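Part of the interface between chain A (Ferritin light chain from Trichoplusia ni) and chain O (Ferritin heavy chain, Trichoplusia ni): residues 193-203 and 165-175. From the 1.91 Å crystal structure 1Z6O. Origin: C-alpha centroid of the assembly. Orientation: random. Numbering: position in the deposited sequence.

Chain A 193-203: NGHDLSLALYV
Chain O 165-175: STLKKLMDRHE

Contact between the start of a ferritin light-chain helix (chain A) and a heavy-chain segment that starts helical (chain O). In chain A a type I turn from Gly A194 to Leu A197, closed by Leu A197 N to Gly A194 O (3.1 Å), leads into a helix running from Leu A197 onward; Gly A194 has positive phi (69/17), which favours glycine. In chain O, Ser O165 to Lys O168 belong to a helix that begins earlier in the chain, and a type I turn spans Lys O168 to Met O171; Lys O169 to Asp O172 keep helical phi/psi, and Arg O173 (-130/-9) and His O174 (-135/47) have more negative phi. The CA pairs run in reverse order along the two chains: His A195 with Arg O173 (7.7 Å), Ser A198 with Leu O170 (5.8 Å) and Tyr A202 with Thr O166 (7.6 Å). Together they bury 513 Å².

His O174, the residue most covered, points toward chain A with chi1 m (-47°) and chi2 -76°. This sets its ring on Leu A199, whose CB lies 3.8 Å from the ring centroid of His O174, 11° off the normal, a CH-pi contact. The ring edge meets polar atoms: His O174 NE2 gives a weak hydrogen bond to His A195 O (3.3 Å, 124°), His O174 CE1 is 3.6 Å from Asp A196 OD1, and His O174 CD2 is 3.1 Å from Ser A198 OG. The p rotamer of Ser A198 (71°) brings its OG to this edge, also 3.5 Å from Lys O169 O. Water 1 links the same two groups: it donates to His A195 O (2.9 Å), accepts from Ser A198 N (2.9 Å) and hydrogen-bonds His O174 NE2 (3.0 Å).

Leu O170 (chi1 m, chi2 t) starts sideways, but its end comes nearer, with CD2 3.4 Å from Ser A198 O and 4.3 Å from Leu A199 CD1. Its other methyl, CD1, sits over one face of the Tyr A202 ring, 4.0 Å from Tyr A202 CD2. Tyr A202 (chi1 t, 170°; chi2 61°) also places CE1 3.6 Å from CG2 of Thr O166, whose m rotamer (-66°) turns that methyl to the ring.

At the other end, Arg O173 is extended (chi1 m, chi2 and chi3 t, chi4 154°), carrying its guanidinium alongside His A195, within the turn from Gly A194 to Leu A197. One guanidinium face meets the edge of the His A195 ring (chi1 m, chi2 -37°), with His A195 ND1 3.6 Å from Arg O173 CZ; Arg O173 NH1 lies 3.7 Å from Gly A194 O.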

ATOM      1  N   ASN A 193      56.027  29.401  -8.273  1.00 26.49           N
ATOM      2  CA  ASN A 193      56.694  29.929  -7.089  1.00 29.05           C
ATOM      3  C   ASN A 193      55.888  29.801  -5.807  1.00 33.12           C
ATOM      4  O   ASN A 193      56.096  30.572  -4.870  1.00 30.32           O
ATOM      5  CB  ASN A 193      57.058  31.396  -7.313  1.00 37.42           C
ATOM      6  CG  ASN A 193      58.036  31.574  -8.459  1.00 49.04           C
ATOM      7  OD1 ASN A 193      59.113  30.978  -8.465  1.00 50.87           O
ATOM      8  ND2 ASN A 193      57.661  32.387  -9.441  1.00 50.47           N
ATOM      9  N   GLY A 194      54.972  28.835  -5.762  1.00 29.06           N
ATOM     10  CA  GLY A 194      54.168  28.644  -4.563  1.00 26.75           C
ATOM     11  C   GLY A 194      53.170  29.754  -4.287  1.00 29.12           C
ATOM     12  O   GLY A 194      52.637  29.852  -3.179  1.00 26.50           O
ATOM     13  N   HIS A 195      52.887  30.578  -5.291  1.00 24.58           N
ATOM     14  CA  HIS A 195      51.955  31.692  -5.116  1.00 29.39           C
ATOM     15  C   HIS A 195      50.526  31.344  -4.715  1.00 28.81           C
ATOM     16  O   HIS A 195      49.854  32.143  -4.071  1.00 32.69           O
ATOM     17  CB  HIS A 195      51.901  32.548  -6.388  1.00 34.62           C
ATOM     18  CG  HIS A 195      53.087  33.443  -6.563  1.00 52.76           C
ATOM     19  ND1 HIS A 195      53.701  34.076  -5.504  1.00 59.55           N
ATOM     20  CD2 HIS A 195      53.775  33.808  -7.671  1.00 62.42           C
ATOM     21  CE1 HIS A 195      54.719  34.790  -5.950  1.00 62.32           C
ATOM     22  NE2 HIS A 195      54.786  34.645  -7.262  1.00 64.31           N
ATOM     23  N   ASP A 196      50.043  30.174  -5.108  1.00 21.47           N
ATOM     24  CA  ASP A 196      48.679  29.800  -4.762  1.00 22.52           C
ATOM     25  C   ASP A 196      48.584  28.990  -3.474  1.00 20.91           C
ATOM     26  O   ASP A 196      47.501  28.528  -3.116  1.00 21.27           O
ATOM     27  CB  ASP A 196      48.060  28.982  -5.896  1.00 25.06           C
ATOM     28  CG  ASP A 196      47.639  29.846  -7.078  1.00 39.78           C
ATOM     29  OD1 ASP A 196      47.787  31.083  -6.993  1.00 39.48           O
ATOM     30  OD2 ASP A 196      47.157  29.290  -8.083  1.00 32.90           O
ATOM     31  N   LEU A 197      49.694  28.833  -2.764  1.00 19.38           N
ATOM     32  CA  LEU A 197      49.677  27.985  -1.573  1.00 21.04           C
ATOM     33  C   LEU A 197      48.551  28.173  -0.556  1.00 17.63           C
ATOM     34  O   LEU A 197      47.900  27.201  -0.184  1.00 18.34           O
ATOM     35  CB  LEU A 197      51.026  28.046  -0.839  1.00 19.99           C
ATOM     36  CG  LEU A 197      51.151  27.046   0.327  1.00 23.05           C
ATOM     37  CD1 LEU A 197      50.957  25.602  -0.179  1.00 19.94           C
ATOM     38  CD2 LEU A 197      52.531  27.194   0.986  1.00 26.04           C
ATOM     39  N   SER A 198      48.298  29.399  -0.098  1.00 16.62           N
ATOM     40  CA  SER A 198      47.256  29.550   0.915  1.00 19.19           C
ATOM     41  C   SER A 198      45.872  29.180   0.389  1.00 18.82           C
ATOM     42  O   SER A 198      45.090  28.527   1.086  1.00 16.74           O
ATOM     43  CB  SER A 198      47.263  30.973   1.504  1.00 21.47           C
ATOM     44  OG  SER A 198      46.780  31.911   0.561  1.00 32.81           O
ATOM     45  N   LEU A 199      45.555  29.578  -0.837  1.00 16.67           N
ATOM     46  CA  LEU A 199      44.245  29.228  -1.386  1.00 17.54           C
ATOM     47  C   LEU A 199      44.183  27.720  -1.639  1.00 17.37           C
ATOM     48  O   LEU A 199      43.143  27.089  -1.442  1.00 17.05           O
ATOM     49  CB  LEU A 199      43.991  29.976  -2.701  1.00 16.92           C
ATOM     50  CG  LEU A 199      42.626  29.735  -3.358  1.00 20.67           C
ATOM     51  CD1 LEU A 199      41.504  30.212  -2.432  1.00 18.98           C
ATOM     52  CD2 LEU A 199      42.570  30.491  -4.700  1.00 20.08           C
ATOM     53  N   ALA A 200      45.295  27.141  -2.079  1.00 16.19           N
ATOM     54  CA  ALA A 200      45.322  25.702  -2.351  1.00 17.80           C
ATOM     55  C   ALA A 200      45.126  24.875  -1.078  1.00 18.49           C
ATOM     56  O   ALA A 200      44.426  23.856  -1.106  1.00 18.91           O
ATOM     57  CB  ALA A 200      46.642  25.308  -3.048  1.00 16.65           C
ATOM     58  N   LEU A 201      45.732  25.295   0.035  1.00 17.08           N
ATOM     59  CA  LEU A 201      45.560  24.544   1.287  1.00 18.46           C
ATOM     60  C   LEU A 201      44.101  24.586   1.724  1.00 19.29           C
ATOM     61  O   LEU A 201      43.562  23.601   2.231  1.00 17.85           O
ATOM     62  CB  LEU A 201      46.457  25.103   2.401  1.00 18.18           C
ATOM     63  CG  LEU A 201      47.952  24.807   2.177  1.00 24.37           C
ATOM     64  CD1 LEU A 201      48.800  25.484   3.248  1.00 25.08           C
ATOM     65  CD2 LEU A 201      48.183  23.305   2.201  1.00 26.57           C
ATOM     66  N   TYR A 202      43.456  25.730   1.523  1.00 16.74           N
ATOM     67  CA  TYR A 202      42.045  25.866   1.879  1.00 17.09           C
ATOM     68  C   TYR A 202      41.205  24.928   0.995  1.00 17.68           C
ATOM     69  O   TYR A 202      40.361  24.166   1.481  1.00 18.24           O
ATOM     70  CB  TYR A 202      41.612  27.323   1.675  1.00 17.66           C
ATOM     71  CG  TYR A 202      40.120  27.551   1.775  1.00 21.06           C
ATOM     72  CD1 TYR A 202      39.422  27.273   2.951  1.00 20.79           C
ATOM     73  CD2 TYR A 202      39.410  28.076   0.698  1.00 27.57           C
ATOM     74  CE1 TYR A 202      38.042  27.518   3.053  1.00 23.55           C
ATOM     75  CE2 TYR A 202      38.039  28.329   0.791  1.00 33.97           C
ATOM     76  CZ  TYR A 202      37.365  28.048   1.968  1.00 31.29           C
ATOM     77  OH  TYR A 202      36.022  28.318   2.058  1.00 30.96           O
ATOM     78  N   VAL A 203      41.437  24.981  -0.310  1.00 16.22           N
ATOM     79  CA  VAL A 203      40.699  24.127  -1.241  1.00 17.46           C
ATOM     80  C   VAL A 203      40.970  22.642  -0.959  1.00 18.55           C
ATOM     81  O   VAL A 203      40.060  21.804  -0.994  1.00 17.44           O
ATOM     82  CB  VAL A 203      41.089  24.472  -2.705  1.00 19.53           C
ATOM     83  CG1 VAL A 203      40.569  23.399  -3.676  1.00 20.23           C
ATOM     84  CG2 VAL A 203      40.489  25.850  -3.075  1.00 18.93           C
TER
ATOM     85  N   SER O 165      40.124  33.021  11.157  1.00 16.20           N
ATOM     86  CA  SER O 165      41.460  32.480  10.860  1.00 18.73           C
ATOM     87  C   SER O 165      41.531  31.933   9.442  1.00 16.39           C
ATOM     88  O   SER O 165      42.473  32.207   8.706  1.00 18.78           O
ATOM     89  CB  SER O 165      41.846  31.329  11.812  1.00 20.03           C
ATOM     90  OG  SER O 165      42.015  31.791  13.137  1.00 31.73           O
ATOM     91  N   THR O 166      40.538  31.135   9.072  1.00 17.24           N
ATOM     92  CA  THR O 166      40.512  30.527   7.742  1.00 16.47           C
ATOM     93  C   THR O 166      40.510  31.571   6.631  1.00 18.17           C
ATOM     94  O   THR O 166      41.294  31.486   5.684  1.00 17.84           O
ATOM     95  CB  THR O 166      39.275  29.619   7.594  1.00 19.36           C
ATOM     96  OG1 THR O 166      39.412  28.512   8.491  1.00 22.98           O
ATOM     97  CG2 THR O 166      39.138  29.095   6.152  1.00 19.54           C
ATOM     98  N   LEU O 167      39.642  32.566   6.748  1.00 15.22           N
ATOM     99  CA  LEU O 167      39.569  33.585   5.707  1.00 16.82           C
ATOM    100  C   LEU O 167      40.782  34.517   5.717  1.00 17.20           C
ATOM    101  O   LEU O 167      41.295  34.881   4.659  1.00 17.09           O
ATOM    102  CB  LEU O 167      38.283  34.410   5.858  1.00 15.26           C
ATOM    103  CG  LEU O 167      38.023  35.463   4.769  1.00 18.52           C
ATOM    104  CD1 LEU O 167      37.950  34.799   3.382  1.00 18.39           C
ATOM    105  CD2 LEU O 167      36.713  36.190   5.086  1.00 20.91           C
ATOM    106  N   LYS O 168      41.265  34.876   6.902  1.00 15.67           N
ATOM    107  CA  LYS O 168      42.398  35.796   6.969  1.00 17.15           C
ATOM    108  C   LYS O 168      43.652  35.236   6.300  1.00 19.72           C
ATOM    109  O   LYS O 168      44.431  35.990   5.727  1.00 18.24           O
ATOM    110  CB  LYS O 168      42.697  36.187   8.423  1.00 18.24           C
ATOM    111  CG  LYS O 168      43.529  37.473   8.547  1.00 22.09           C
ATOM    112  CD  LYS O 168      43.492  38.022   9.978  1.00 22.34           C
ATOM    113  CE  LYS O 168      44.076  39.440  10.057  1.00 26.83           C
ATOM    114  NZ  LYS O 168      43.896  39.999  11.437  1.00 25.53           N
ATOM    115  N   LYS O 169      43.846  33.921   6.352  1.00 17.66           N
ATOM    116  CA  LYS O 169      45.011  33.316   5.701  1.00 19.47           C
ATOM    117  C   LYS O 169      45.001  33.542   4.198  1.00 18.90           C
ATOM    118  O   LYS O 169      46.043  33.496   3.552  1.00 19.38           O
ATOM    119  CB  LYS O 169      45.051  31.809   5.939  1.00 19.46           C
ATOM    120  CG  LYS O 169      45.358  31.427   7.357  1.00 22.15           C
ATOM    121  CD  LYS O 169      45.167  29.930   7.531  1.00 28.57           C
ATOM    122  CE  LYS O 169      45.068  29.585   9.003  1.00 34.16           C
ATOM    123  NZ  LYS O 169      44.536  28.221   9.176  1.00 36.95           N
ATOM    124  N   LEU O 170      43.820  33.765   3.635  1.00 17.78           N
ATOM    125  CA  LEU O 170      43.690  33.971   2.190  1.00 17.81           C
ATOM    126  C   LEU O 170      43.896  35.417   1.752  1.00 21.10           C
ATOM    127  O   LEU O 170      44.024  35.696   0.560  1.00 20.16           O
ATOM    128  CB  LEU O 170      42.285  33.536   1.731  1.00 15.93           C
ATOM    129  CG  LEU O 170      41.882  32.109   2.140  1.00 17.65           C
ATOM    130  CD1 LEU O 170      40.477  31.786   1.605  1.00 18.20           C
ATOM    131  CD2 LEU O 170      42.911  31.121   1.582  1.00 19.69           C
ATOM    132  N   MET O 171      43.943  36.335   2.710  1.00 20.01           N
ATOM    133  CA  MET O 171      44.031  37.746   2.367  1.00 24.57           C
ATOM    134  C   MET O 171      45.330  38.310   1.814  1.00 29.60           C
ATOM    135  O   MET O 171      45.293  39.275   1.056  1.00 35.00           O
ATOM    136  CB  MET O 171      43.580  38.606   3.554  1.00 22.76           C
ATOM    137  CG  MET O 171      42.115  38.395   3.940  1.00 25.54           C
ATOM    138  SD  MET O 171      40.905  38.745   2.612  1.00 28.82           S
ATOM    139  CE  MET O 171      40.520  37.087   1.975  1.00 25.13           C
ATOM    140  N   ASP O 172      46.473  37.737   2.145  1.00 28.14           N
ATOM    141  CA  ASP O 172      47.679  38.335   1.599  1.00 39.37           C
ATOM    142  C   ASP O 172      47.803  38.200   0.080  1.00 32.70           C
ATOM    143  O   ASP O 172      48.352  39.087  -0.553  1.00 32.13           O
ATOM    144  CB  ASP O 172      48.938  37.822   2.300  1.00 52.20           C
ATOM    145  CG  ASP O 172      49.195  36.368   2.053  1.00 73.48           C
ATOM    146  OD1 ASP O 172      48.440  35.530   2.586  1.00 85.77           O
ATOM    147  OD2 ASP O 172      50.169  36.063   1.330  1.00 89.42           O
ATOM    148  N   ARG O 173      47.274  37.132  -0.520  1.00 22.13           N
ATOM    149  CA  ARG O 173      47.370  37.016  -1.979  1.00 24.17           C
ATOM    150  C   ARG O 173      46.074  36.706  -2.720  1.00 24.70           C
ATOM    151  O   ARG O 173      46.042  36.768  -3.945  1.00 22.30           O
ATOM    152  CB  ARG O 173      48.386  35.939  -2.366  1.00 28.36           C
ATOM    153  CG  ARG O 173      49.824  36.346  -2.158  1.00 40.03           C
ATOM    154  CD  ARG O 173      50.761  35.213  -2.527  1.00 46.97           C
ATOM    155  NE  ARG O 173      52.151  35.569  -2.265  1.00 64.82           N
ATOM    156  CZ  ARG O 173      53.115  34.689  -2.013  1.00 73.04           C
ATOM    157  NH1 ARG O 173      52.844  33.388  -1.984  1.00 75.47           N
ATOM    158  NH2 ARG O 173      54.354  35.112  -1.786  1.00 74.31           N
ATOM    159  N   HIS O 174      45.009  36.384  -1.995  1.00 19.57           N
ATOM    160  CA  HIS O 174      43.763  35.982  -2.656  1.00 20.46           C
ATOM    161  C   HIS O 174      42.547  36.643  -2.055  1.00 22.46           C
ATOM    162  O   HIS O 174      41.540  35.989  -1.775  1.00 20.67           O
ATOM    163  CB  HIS O 174      43.625  34.468  -2.533  1.00 17.72           C
ATOM    164  CG  HIS O 174      44.876  33.729  -2.883  1.00 21.44           C
ATOM    165  ND1 HIS O 174      45.296  33.552  -4.183  1.00 22.86           N
ATOM    166  CD2 HIS O 174      45.834  33.179  -2.097  1.00 22.32           C
ATOM    167  CE1 HIS O 174      46.460  32.925  -4.185  1.00 26.20           C
ATOM    168  NE2 HIS O 174      46.810  32.688  -2.931  1.00 23.94           N
ATOM    169  N   GLU O 175      42.635  37.945  -1.860  1.00 20.99           N
ATOM    170  CA  GLU O 175      41.541  38.681  -1.256  1.00 24.28           C
ATOM    171  C   GLU O 175      40.193  38.517  -1.965  1.00 26.63           C
ATOM    172  O   GLU O 175      39.192  38.210  -1.325  1.00 24.29           O
ATOM    173  CB  GLU O 175      41.923  40.162  -1.178  1.00 27.80           C
ATOM    174  CG  GLU O 175      40.801  41.087  -0.753  1.00 46.56           C
ATOM    175  CD  GLU O 175      41.240  42.548  -0.754  1.00 59.06           C
ATOM    176  OE1 GLU O 175      40.379  43.429  -0.970  1.00 62.91           O
ATOM    177  OE2 GLU O 175      42.447  42.810  -0.538  1.00 54.87           O
TER
HETATM  178  O   HOH W   1      49.161  31.930  -1.303  1.00 23.38           O